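Local atomic coordinates of ferric iron-binding protein HitA (Pseudomonas aeruginosa PAO1, PDB entry 6IWF), a protein that binds ferric iron, probably as the solute-binding component of an iron uptake system, and is involved in gallium internalization. Residues T15-A20 with V31-G36; D25-Q30 with A241-A246; Q44-G49 with A71-K76; A246-E251 with K255-Q260. All blocks are in the same frame, centred on the assembly; numbering follows the deposited sequence.

Contact 1 of 4, residues T15-A20 with V31-G36; sequences TGIAIA and VKIRKG
Apolar contact carries this pairing, and most of it converges on Ala20 and Ile33. The methyl CB of Ala20 points at the strand and fits between two of its side chains: Val31 CG1 lies 3.6 Å from Ala20 CB, while Ile33 CD1 approaches Ala20 CB to 3.7 Å from further along the strand. In Val31 the branch that does the touching is anti to the backbone N (chi1 177°). Ile33 reaches across with its longer branch, fully extended past CG1 (chi2 -176°), and that extension brings CD1 right up to the helix. Ile33 CD1 also skirts Ile17, whose CG1 lies 4.3 Å away, a looser touch.

A second kind of contact is side chain on backbone. Gly16 presents bare main chain, and Ile33 CD1 rests 3.4 Å from Gly16 O, an oxygen already engaged by Ala20 N in the helical hydrogen bond.

The axes of 15-20 and 31-35 approach to 9.3 Å at 168°, nearly antiparallel, as expected for helix 13-27 in a beta-alpha-beta unit; strand 4-9 is the other strand and pairs in parallel with 30-35. Gly16 lies about 7 Å from the side chain of His12, a ferric iron ligand, though no metal is bound in this model.

Polar groups work at the margins. Gln24 OE1 accepts from Val31 N, Lys35 NZ bonds to the carbonyls of Asn9 and Gln11, and Arg34 NE turns to Gln44 OE1 on the next helix.

Contact 2 of 4, residues D25-Q30 with A241-A246; sequences DKTGIQ and AQQFVA
Thr27 and Gln243 come at each other from opposite directions, and their ends meet methyl against amide. Gln243 leaves its helix with CG anti to the backbone N (chi1 -173°) and stays extended beyond it, which carries the amide across to the end of helix 13-27. There Gln243 NE2 lies 3.4 Å from Thr27 CG2, with Thr27 CB a little behind at 4.0 Å from the same Gln243 NE2. The other arm of the amide is turned toward Ile29, but loosely: Gln243 OE1 stands 4.4 Å from Ile29 CD1.

The hydroxyl of Thr27 is used elsewhere, and the methyl is what faces Gln243. Thr27 OG1 sits between the backbone N and the carbonyl carbon (chi1 68°), bonding back to Phe23 O and accepting from Ile29 N at 3.1 Å, nearly straight at 160°. This is an ST turn at the C-terminal end of the helix; Gly28, with positive phi, carries the chain out of it toward strand 30-35. Helix 238-248, by contrast, reaches this place only after more than 200 residues of intervening chain, so the contact joins an early beta-alpha-beta unit to a helix from the later part of the solute-binding fold.

Deeper in, Phe23 lies between the two segments: Ile29 and Gln243 both touch it, and its ring meets that of Phe244 in an edge-to-face (T-shaped) stack.

Contact 3 of 4, residues Q44-G49 with A71-K76; sequences QITEEG and AGLLAK
Leu73 reaches over to helix 38-48 and lays one methyl, CD1, against Ile45 and Thr46. Its side chain crosses that of Thr46 at about a right angle, with Leu73 CD1 4.2 Å from Thr46 OG1, and Ile45 CG2 approaches the same Leu73 CD1 at 4.5 Å. Neither approach is close. Ile45 forms the buried side, where it also packs on Leu232 and Tyr8. Thr46 is on the exposed side; its OG1, beside the backbone N (chi1 -60°), is bonded to Ala42 O one turn back and makes only van der Waals contact with Leu73.

Along helix 38-48 itself, within one segment, Gln44 NE2 gives Glu48 OE2 a short bond of 2.6 Å, almost straight at 173° and in the plane of the amide, though it comes to the carboxylate 41° out of its plane. Tyr8 and Ser52 hold Glu48 OE1.

On the loop side, helix 63-70 ends in a Schellman motif: Gly72 takes the positive phi, and Leu73, the next residue, folds back onto Leu68, the apolar contact characteristic of that motif.

Contact 4 of 4, residues A246-E251 with K255-Q260; sequences AFMLSE and KAILSQ
The carboxylate of Glu251 lies beside the CE methylene of Lys255, the two side chains pointing the same way. Glu251 OE1 is 3.9 Å from Lys255 CE, but Lys255 bends at its last torsion (chi4 -68°), and its NZ stays 5.2 Å from Glu251 OE1, too far for a salt bridge. The flat peptide group of Glu251 is used more firmly: Lys255 N bonds to Glu251 O at 3.1 Å, tilted 30° from the carbonyl plane, the first-turn bond of helix 251-258. The peptide carbonyl of Phe247 takes two donors from Ser250. Ser250 OG reaches Phe247 O at 2.7 Å in the carbonyl plane, on a lone pair, and Ser250 N bonds there too. The same hydroxyl caps Gly253 N, so Ser250 is the N-cap that ties the end of helix 238-248 to the start of the next.

On the inner side the contact is apolar. Ile257 CD1 sits 3.8 Å from Met248 O, which accepts from Gln254 NE2, and 4.2 Å from Met248 CE; Tyr58 packs on both residues. Buried apolar packing and backbone capping thus fix the corner between the helices, while the exposed Glu251 and Lys255 probably add only a modest electrostatic attraction.

In the fold
Helix 13-27 serves contacts 1 and 2, and helix 238-248 serves contacts 2 and 4, so these three form one cluster with centres 12 to 13 Å apart. Phe244 bridges the first two by touching Val31 and Ile19, and Phe247 packs on Ile19 to bring contact 4 in. Contacts 1, 3 and 4 are partly buried; contact 2 lies at the surface, where an amide meets a methyl. Contact 4 alone has a backbone hydrogen bond between its segments, as befits neighbours in sequence. Contact 3 stands apart, linked to contact 1 by one side-chain bond and to contact 2 through Gln242 NE2 and Lys76 O.

Contact 1 of 4, residues T15-A20 with V31-G36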
loop_
_atom_site.group_PDB
_atom_site.type_symbol
_atom_site.label_atom_id
_atom_site.label_comp_id
_atom_site.label_asym_id
_atom_site.label_seq_id
_atom_site.Cartn_x
_atom_site.Cartn_y
_atom_site.Cartn_z
ATOM N N THR A 15 -5.493 11.630 -3.268
ATOM C CA THR A 15 -4.943 11.705 -1.916
ATOM C C THR A 15 -3.803 12.716 -1.845
ATOM O O THR A 15 -3.710 13.499 -0.889
ATOM C CB THR A 15 -4.469 10.315 -1.483
ATOM O OG1 THR A 15 -5.538 9.367 -1.652
ATOM C CG2 THR A 15 -4.011 10.315 -0.031
ATOM N N GLY A 16 -2.915 12.705 -2.843
ATOM C CA GLY A 16 -1.852 13.697 -2.876
ATOM C C GLY A 16 -2.402 15.104 -3.017
ATOM O O GLY A 16 -1.929 16.037 -2.365
ATOM N N ILE A 17 -3.437 15.263 -3.840
ATOM C CA ILE A 17 -4.050 16.577 -4.010
ATOM C C ILE A 17 -4.660 17.054 -2.698
ATOM O O ILE A 17 -4.501 18.221 -2.309
ATOM C CB ILE A 17 -5.091 16.528 -5.143
ATOM C CG1 ILE A 17 -4.383 16.428 -6.496
ATOM C CG2 ILE A 17 -5.985 17.758 -5.099
ATOM C CD1 ILE A 17 -5.244 15.823 -7.589
ATOM N N ALA A 18 -5.358 16.160 -1.990
ATOM C CA ALA A 18 -6.062 16.558 -0.775
ATOM C C ALA A 18 -5.093 17.023 0.306
ATOM O O ALA A 18 -5.307 18.065 0.942
ATOM C CB ALA A 18 -6.934 15.405 -0.266
ATOM N N ILE A 19 -4.022 16.255 0.542
ATOM C CA ILE A 19 -3.096 16.640 1.598
ATOM C C ILE A 19 -2.300 17.873 1.179
ATOM O O ILE A 19 -1.996 18.731 2.015
ATOM C CB ILE A 19 -2.187 15.447 1.991
ATOM C CG1 ILE A 19 -1.338 15.790 3.214
ATOM C CG2 ILE A 19 -1.302 14.996 0.829
ATOM C CD1 ILE A 19 -2.152 16.114 4.447
ATOM N N ALA A 20 -1.976 18.004 -0.114
ATOM C CA ALA A 20 -1.281 19.202 -0.576
ATOM C C ALA A 20 -2.149 20.435 -0.379
ATOM O O ALA A 20 -1.654 21.497 0.016
ATOM C CB ALA A 20 -0.882 19.067 -2.051
ATOM N N VAL A 31 2.369 23.839 -2.728
ATOM C CA VAL A 31 2.826 22.465 -2.925
ATOM C C VAL A 31 2.585 22.095 -4.381
ATOM O O VAL A 31 1.433 22.011 -4.824
ATOM C CB VAL A 31 2.114 21.477 -1.993
ATOM C CG1 VAL A 31 2.567 20.060 -2.304
ATOM C CG2 VAL A 31 2.377 21.821 -0.534
ATOM N N LYS A 32 3.670 21.861 -5.119
ATOM C CA LYS A 32 3.620 21.359 -6.486
ATOM C C LYS A 32 3.743 19.838 -6.444
ATOM O O LYS A 32 4.529 19.309 -5.657
ATOM C CB LYS A 32 4.762 21.970 -7.301
ATOM C CG LYS A 32 4.819 21.567 -8.754
ATOM C CD LYS A 32 6.139 22.015 -9.377
ATOM C CE LYS A 32 6.123 21.842 -10.893
ATOM N NZ LYS A 32 5.472 20.559 -11.298
ATOM N N ILE A 33 2.962 19.137 -7.273
ATOM C CA ILE A 33 2.886 17.671 -7.212
ATOM C C ILE A 33 3.389 17.067 -8.516
ATOM O O ILE A 33 2.842 17.341 -9.593
ATOM C CB ILE A 33 1.467 17.164 -6.911
ATOM C CG1 ILE A 33 0.961 17.736 -5.589
ATOM C CG2 ILE A 33 1.451 15.616 -6.879
ATOM C CD1 ILE A 33 -0.397 17.210 -5.184
ATOM N N ARG A 34 4.404 16.212 -8.407
ATOM C CA ARG A 34 4.871 15.373 -9.505
ATOM C C ARG A 34 4.267 13.987 -9.300
ATOM O O ARG A 34 4.607 13.287 -8.341
ATOM C CB ARG A 34 6.396 15.327 -9.536
ATOM C CG ARG A 34 6.991 14.936 -10.887
ATOM C CD ARG A 34 7.151 13.437 -11.007
ATOM N NE ARG A 34 8.038 13.066 -12.109
ATOM C CZ ARG A 34 7.620 12.808 -13.345
ATOM N NH1 ARG A 34 8.494 12.475 -14.290
ATOM N NH2 ARG A 34 6.328 12.885 -13.638
ATOM N N LYS A 35 3.343 13.604 -10.176
ATOM C CA LYS A 35 2.638 12.342 -10.039
ATOM C C LYS A 35 3.389 11.237 -10.765
ATOM O O LYS A 35 3.879 11.434 -11.880
ATOM C CB LYS A 35 1.219 12.463 -10.598
ATOM C CG LYS A 35 0.395 11.219 -10.405
ATOM C CD LYS A 35 -0.015 11.037 -8.948
ATOM C CE LYS A 35 -0.682 9.693 -8.733
ATOM N NZ LYS A 35 0.302 8.605 -8.443
ATOM N N GLY A 36 3.490 10.079 -10.124
ATOM C CA GLY A 36 4.130 8.941 -10.760
ATOM C C GLY A 36 3.871 7.685 -9.961
ATOM O O GLY A 36 3.234 7.710 -8.904
#

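Contact 2 of 4, residues D25-Q30 with A241-A246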
loop_
_atom_site.group_PDB
_atom_site.type_symbol
_atom_site.label_atom_id
_atom_site.label_comp_id
_atom_site.label_asym_id
_atom_site.label_seq_id
_atom_site.Cartn_x
_atom_site.Cartn_y
_atom_site.Cartn_z
ATOM N N ASP A 25 -3.360 25.482 2.491
ATOM C CA ASP A 25 -4.304 26.369 3.165
ATOM C C ASP A 25 -3.843 26.703 4.581
ATOM O O ASP A 25 -4.026 27.833 5.050
ATOM C CB ASP A 25 -5.693 25.730 3.188
ATOM C CG ASP A 25 -6.254 25.499 1.794
ATOM O OD1 ASP A 25 -5.566 25.834 0.802
ATOM O OD2 ASP A 25 -7.386 24.980 1.686
ATOM N N LYS A 26 -3.226 25.740 5.270
ATOM C CA LYS A 26 -2.839 25.944 6.665
ATOM C C LYS A 26 -1.611 26.841 6.794
ATOM O O LYS A 26 -1.529 27.661 7.715
ATOM C CB LYS A 26 -2.569 24.596 7.331
ATOM C CG LYS A 26 -2.228 24.689 8.807
ATOM C CD LYS A 26 -3.419 24.254 9.650
ATOM C CE LYS A 26 -3.355 24.810 11.060
ATOM N NZ LYS A 26 -4.577 24.445 11.852
ATOM N N THR A 27 -0.642 26.695 5.893
ATOM C CA THR A 27 0.660 27.328 6.053
ATOM C C THR A 27 0.947 28.415 5.028
ATOM O O THR A 27 1.895 29.183 5.220
ATOM C CB THR A 27 1.777 26.273 5.967
ATOM O OG1 THR A 27 1.837 25.778 4.628
ATOM C CG2 THR A 27 1.512 25.115 6.923
ATOM N N GLY A 28 0.170 28.496 3.946
ATOM C CA GLY A 28 0.486 29.371 2.843
ATOM C C GLY A 28 1.599 28.880 1.947
ATOM O O GLY A 28 1.899 29.539 0.946
ATOM N N ILE A 29 2.217 27.744 2.275
ATOM C CA ILE A 29 3.287 27.174 1.462
ATOM C C ILE A 29 2.662 26.447 0.277
ATOM O O ILE A 29 1.823 25.557 0.453
ATOM C CB ILE A 29 4.168 26.228 2.292
ATOM C CG1 ILE A 29 4.836 26.982 3.440
ATOM C CG2 ILE A 29 5.243 25.606 1.421
ATOM C CD1 ILE A 29 5.601 26.088 4.401
ATOM N N GLN A 30 3.061 26.833 -0.933
ATOM C CA GLN A 30 2.542 26.180 -2.125
ATOM C C GLN A 30 3.162 24.796 -2.259
ATOM O O GLN A 30 4.338 24.599 -1.947
ATOM C CB GLN A 30 2.846 27.006 -3.375
ATOM C CG GLN A 30 2.710 28.507 -3.190
ATOM C CD GLN A 30 1.287 28.983 -3.382
ATOM O OE1 GLN A 30 0.370 28.180 -3.567
ATOM N NE2 GLN A 30 1.092 30.297 -3.343
ATOM N N ALA A 241 9.926 21.021 4.473
ATOM C CA ALA A 241 9.655 19.621 4.158
ATOM C C ALA A 241 9.359 18.820 5.418
ATOM O O ALA A 241 8.431 18.000 5.438
ATOM C CB ALA A 241 10.845 19.026 3.403
ATOM N N GLN A 242 10.144 19.032 6.481
ATOM C CA GLN A 242 9.851 18.371 7.748
ATOM C C GLN A 242 8.476 18.771 8.260
ATOM O O GLN A 242 7.736 17.941 8.799
ATOM C CB GLN A 242 10.916 18.705 8.790
ATOM C CG GLN A 242 12.308 18.199 8.440
ATOM C CD GLN A 242 12.556 16.759 8.875
ATOM O OE1 GLN A 242 11.790 16.174 9.651
ATOM N NE2 GLN A 242 13.642 16.189 8.383
ATOM N N GLN A 243 8.120 20.044 8.099
ATOM C CA GLN A 243 6.792 20.497 8.499
ATOM C C GLN A 243 5.704 19.757 7.733
ATOM O O GLN A 243 4.657 19.405 8.299
ATOM C CB GLN A 243 6.687 22.001 8.253
ATOM C CG GLN A 243 5.444 22.657 8.754
ATOM C CD GLN A 243 5.539 24.161 8.612
ATOM O OE1 GLN A 243 6.635 24.707 8.482
ATOM N NE2 GLN A 243 4.391 24.836 8.618
ATOM N N PHE A 244 5.926 19.536 6.437
ATOM C CA PHE A 244 4.931 18.856 5.618
ATOM C C PHE A 244 4.698 17.424 6.093
ATOM O O PHE A 244 3.550 16.990 6.237
ATOM C CB PHE A 244 5.353 18.875 4.150
ATOM C CG PHE A 244 4.329 18.295 3.237
ATOM C CD1 PHE A 244 4.298 16.923 2.973
ATOM C CD2 PHE A 244 3.355 19.105 2.670
ATOM C CE1 PHE A 244 3.322 16.382 2.144
ATOM C CE2 PHE A 244 2.383 18.570 1.839
ATOM C CZ PHE A 244 2.372 17.210 1.570
ATOM N N VAL A 245 5.776 16.666 6.319
ATOM C CA VAL A 245 5.603 15.272 6.733
ATOM C C VAL A 245 4.953 15.210 8.111
ATOM O O VAL A 245 4.068 14.384 8.357
ATOM C CB VAL A 245 6.940 14.507 6.697
ATOM C CG1 VAL A 245 6.755 13.123 7.288
ATOM C CG2 VAL A 245 7.413 14.368 5.262
ATOM N N ALA A 246 5.335 16.123 9.008
ATOM C CA ALA A 246 4.668 16.200 10.302
ATOM C C ALA A 246 3.177 16.486 10.141
ATOM O O ALA A 246 2.345 15.917 10.863
ATOM C CB ALA A 246 5.344 17.265 11.169
#

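Contact 3 of 4, residues Q44-G49 with A71-K76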
loop_
_atom_site.group_PDB
_atom_site.type_symbol
_atom_site.label_atom_id
_atom_site.label_comp_id
_atom_site.label_asym_id
_atom_site.label_seq_id
_atom_site.Cartn_x
_atom_site.Cartn_y
_atom_site.Cartn_z
ATOM N N GLN A 44 13.522 7.959 -10.457
ATOM C CA GLN A 44 13.796 9.333 -10.857
ATOM C C GLN A 44 14.646 10.038 -9.812
ATOM O O GLN A 44 15.631 10.708 -10.144
ATOM C CB GLN A 44 12.491 10.087 -11.080
ATOM C CG GLN A 44 12.678 11.499 -11.637
ATOM C CD GLN A 44 11.356 12.199 -11.896
ATOM O OE1 GLN A 44 10.308 11.549 -12.001
ATOM N NE2 GLN A 44 11.391 13.528 -11.995
ATOM N N ILE A 45 14.284 9.890 -8.531
ATOM C CA ILE A 45 15.075 10.510 -7.472
ATOM C C ILE A 45 16.498 9.969 -7.485
ATOM O O ILE A 45 17.465 10.722 -7.322
ATOM C CB ILE A 45 14.406 10.300 -6.102
ATOM C CG1 ILE A 45 13.139 11.153 -6.003
ATOM C CG2 ILE A 45 15.378 10.646 -4.976
ATOM C CD1 ILE A 45 12.214 10.767 -4.838
ATOM N N THR A 46 16.646 8.659 -7.687
ATOM C CA THR A 46 17.975 8.060 -7.731
ATOM C C THR A 46 18.799 8.634 -8.885
ATOM O O THR A 46 19.987 8.935 -8.716
ATOM C CB THR A 46 17.854 6.542 -7.831
ATOM O OG1 THR A 46 17.144 6.039 -6.690
ATOM C CG2 THR A 46 19.231 5.886 -7.884
ATOM N N GLU A 47 18.179 8.829 -10.055
ATOM C CA GLU A 47 18.916 9.371 -11.200
ATOM C C GLU A 47 19.136 10.876 -11.086
ATOM O O GLU A 47 20.205 11.372 -11.460
ATOM C CB GLU A 47 18.193 9.056 -12.513
ATOM C CG GLU A 47 17.716 7.625 -12.595
ATOM C CD GLU A 47 17.291 7.165 -13.981
ATOM O OE1 GLU A 47 17.463 7.937 -14.952
ATOM O OE2 GLU A 47 16.772 6.026 -14.090
ATOM N N GLU A 48 18.146 11.619 -10.585
ATOM C CA GLU A 48 18.294 13.071 -10.485
ATOM C C GLU A 48 19.345 13.464 -9.452
ATOM O O GLU A 48 19.976 14.520 -9.588
ATOM C CB GLU A 48 16.954 13.724 -10.136
ATOM C CG GLU A 48 15.983 13.900 -11.294
ATOM C CD GLU A 48 14.559 14.195 -10.829
ATOM O OE1 GLU A 48 14.248 13.979 -9.633
ATOM O OE2 GLU A 48 13.742 14.631 -11.669
ATOM N N GLY A 49 19.527 12.649 -8.413
ATOM C CA GLY A 49 20.595 12.887 -7.453
ATOM C C GLY A 49 20.427 14.204 -6.719
ATOM O O GLY A 49 19.378 14.487 -6.126
ATOM N N ALA A 71 20.117 3.848 0.405
ATOM C CA ALA A 71 21.036 4.644 -0.398
ATOM C C ALA A 71 21.446 5.939 0.279
ATOM O O ALA A 71 22.295 6.660 -0.262
ATOM C CB ALA A 71 20.412 4.963 -1.756
ATOM N N GLY A 72 20.862 6.265 1.432
ATOM C CA GLY A 72 21.218 7.497 2.105
ATOM C C GLY A 72 20.552 8.728 1.540
ATOM O O GLY A 72 21.001 9.845 1.814
ATOM N N LEU A 73 19.480 8.562 0.767
ATOM C CA LEU A 73 18.857 9.687 0.089
ATOM C C LEU A 73 17.802 10.395 0.933
ATOM O O LEU A 73 17.334 11.471 0.535
ATOM C CB LEU A 73 18.236 9.219 -1.233
ATOM C CG LEU A 73 19.283 9.025 -2.334
ATOM C CD1 LEU A 73 18.774 8.138 -3.451
ATOM C CD2 LEU A 73 19.700 10.388 -2.863
ATOM N N LEU A 74 17.432 9.836 2.080
ATOM C CA LEU A 74 16.346 10.364 2.895
ATOM C C LEU A 74 16.879 11.019 4.165
ATOM O O LEU A 74 17.768 10.475 4.838
ATOM C CB LEU A 74 15.369 9.242 3.261
ATOM C CG LEU A 74 14.815 8.464 2.065
ATOM C CD1 LEU A 74 13.774 7.414 2.550
ATOM C CD2 LEU A 74 14.187 9.382 1.021
ATOM N N ALA A 75 16.314 12.179 4.499
ATOM C CA ALA A 75 16.711 12.915 5.695
ATOM C C ALA A 75 16.115 12.278 6.944
ATOM O O ALA A 75 14.972 11.818 6.936
ATOM C CB ALA A 75 16.250 14.371 5.592
ATOM N N LYS A 76 16.887 12.272 8.032
ATOM C CA LYS A 76 16.330 11.849 9.311
ATOM C C LYS A 76 15.158 12.759 9.680
ATOM O O LYS A 76 15.222 13.980 9.520
ATOM C CB LYS A 76 17.425 11.870 10.390
ATOM C CG LYS A 76 16.963 12.231 11.810
ATOM C CD LYS A 76 16.124 11.144 12.485
ATOM C CE LYS A 76 16.192 11.276 14.012
ATOM N NZ LYS A 76 15.170 12.212 14.575
#

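Contact 4 of 4, residues A246-E251 with K255-Q260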
loop_
_atom_site.group_PDB
_atom_site.type_symbol
_atom_site.label_atom_id
_atom_site.label_comp_id
_atom_site.label_asym_id
_atom_site.label_seq_id
_atom_site.Cartn_x
_atom_site.Cartn_y
_atom_site.Cartn_z
ATOM N N ALA A 246 5.335 16.123 9.008
ATOM C CA ALA A 246 4.668 16.200 10.302
ATOM C C ALA A 246 3.177 16.486 10.141
ATOM O O ALA A 246 2.345 15.917 10.863
ATOM C CB ALA A 246 5.344 17.265 11.169
ATOM N N PHE A 247 2.814 17.348 9.189
ATOM C CA PHE A 247 1.406 17.669 8.994
ATOM C C PHE A 247 0.635 16.473 8.440
ATOM O O PHE A 247 -0.558 16.316 8.730
ATOM C CB PHE A 247 1.276 18.896 8.087
ATOM C CG PHE A 247 -0.134 19.274 7.775
ATOM C CD1 PHE A 247 -0.888 19.996 8.688
ATOM C CD2 PHE A 247 -0.710 18.909 6.570
ATOM C CE1 PHE A 247 -2.194 20.336 8.404
ATOM C CE2 PHE A 247 -2.015 19.251 6.278
ATOM C CZ PHE A 247 -2.755 19.976 7.204
ATOM N N MET A 248 1.302 15.594 7.690
ATOM C CA MET A 248 0.621 14.399 7.200
ATOM C C MET A 248 0.142 13.521 8.344
ATOM O O MET A 248 -0.811 12.754 8.172
ATOM C CB MET A 248 1.549 13.602 6.279
ATOM C CG MET A 248 2.030 14.384 5.071
ATOM S SD MET A 248 3.120 13.332 4.078
ATOM C CE MET A 248 1.883 12.296 3.285
ATOM N N LEU A 249 0.801 13.601 9.499
ATOM C CA LEU A 249 0.474 12.806 10.675
ATOM C C LEU A 249 -0.222 13.627 11.753
ATOM O O LEU A 249 -0.428 13.125 12.863
ATOM C CB LEU A 249 1.730 12.164 11.249
ATOM C CG LEU A 249 2.185 10.999 10.380
ATOM C CD1 LEU A 249 3.655 10.738 10.625
ATOM C CD2 LEU A 249 1.337 9.764 10.681
ATOM N N SER A 250 -0.562 14.877 11.461
ATOM C CA SER A 250 -1.459 15.604 12.351
ATOM C C SER A 250 -2.883 15.063 12.221
ATOM O O SER A 250 -3.232 14.376 11.258
ATOM C CB SER A 250 -1.441 17.102 12.037
ATOM O OG SER A 250 -2.039 17.382 10.783
ATOM N N GLU A 251 -3.718 15.382 13.213
ATOM C CA GLU A 251 -5.124 14.999 13.122
ATOM C C GLU A 251 -5.763 15.536 11.843
ATOM O O GLU A 251 -6.501 14.818 11.159
ATOM C CB GLU A 251 -5.888 15.488 14.356
ATOM C CG GLU A 251 -6.943 14.512 14.844
ATOM C CD GLU A 251 -8.066 15.193 15.607
ATOM O OE1 GLU A 251 -9.245 14.980 15.245
ATOM O OE2 GLU A 251 -7.768 15.936 16.572
ATOM N N LYS A 255 -6.928 13.190 8.579
ATOM C CA LYS A 255 -8.319 13.222 8.143
ATOM C C LYS A 255 -8.427 13.560 6.662
ATOM O O LYS A 255 -9.222 12.950 5.941
ATOM C CB LYS A 255 -9.116 14.208 8.999
ATOM C CG LYS A 255 -9.296 13.734 10.428
ATOM C CD LYS A 255 -10.518 14.343 11.100
ATOM C CE LYS A 255 -11.050 13.416 12.185
ATOM N NZ LYS A 255 -11.620 12.165 11.601
ATOM N N ALA A 256 -7.607 14.502 6.178
ATOM C CA ALA A 256 -7.600 14.814 4.752
ATOM C C ALA A 256 -7.226 13.592 3.925
ATOM O O ALA A 256 -7.850 13.304 2.895
ATOM C CB ALA A 256 -6.628 15.963 4.472
ATOM N N ILE A 257 -6.200 12.859 4.363
ATOM C CA ILE A 257 -5.767 11.671 3.635
ATOM C C ILE A 257 -6.857 10.605 3.657
ATOM O O ILE A 257 -7.200 10.024 2.620
ATOM C CB ILE A 257 -4.442 11.152 4.221
ATOM C CG1 ILE A 257 -3.300 12.123 3.875
ATOM C CG2 ILE A 257 -4.130 9.755 3.722
ATOM C CD1 ILE A 257 -2.048 11.904 4.701
ATOM N N LEU A 258 -7.434 10.352 4.837
ATOM C CA LEU A 258 -8.445 9.310 4.976
ATOM C C LEU A 258 -9.746 9.661 4.262
ATOM O O LEU A 258 -10.524 8.756 3.940
ATOM C CB LEU A 258 -8.696 9.031 6.457
ATOM C CG LEU A 258 -7.453 8.399 7.104
ATOM C CD1 LEU A 258 -7.662 8.156 8.598
ATOM C CD2 LEU A 258 -7.083 7.114 6.376
ATOM N N SER A 259 -9.979 10.943 3.963
ATOM C CA SER A 259 -11.161 11.318 3.196
ATOM C C SER A 259 -11.109 10.799 1.762
ATOM O O SER A 259 -12.155 10.724 1.105
ATOM C CB SER A 259 -11.328 12.844 3.204
ATOM O OG SER A 259 -10.285 13.485 2.470
ATOM N N GLN A 260 -9.920 10.434 1.265
ATOM C CA GLN A 260 -9.760 9.942 -0.095
ATOM C C GLN A 260 -9.471 8.449 -0.199
ATOM O O GLN A 260 -9.627 7.881 -1.286
ATOM C CB GLN A 260 -8.636 10.707 -0.798
ATOM C CG GLN A 260 -8.890 12.198 -0.864
ATOM C CD GLN A 260 -10.180 12.523 -1.589
ATOM O OE1 GLN A 260 -10.485 11.942 -2.637
ATOM N NE2 GLN A 260 -10.954 13.444 -1.031
#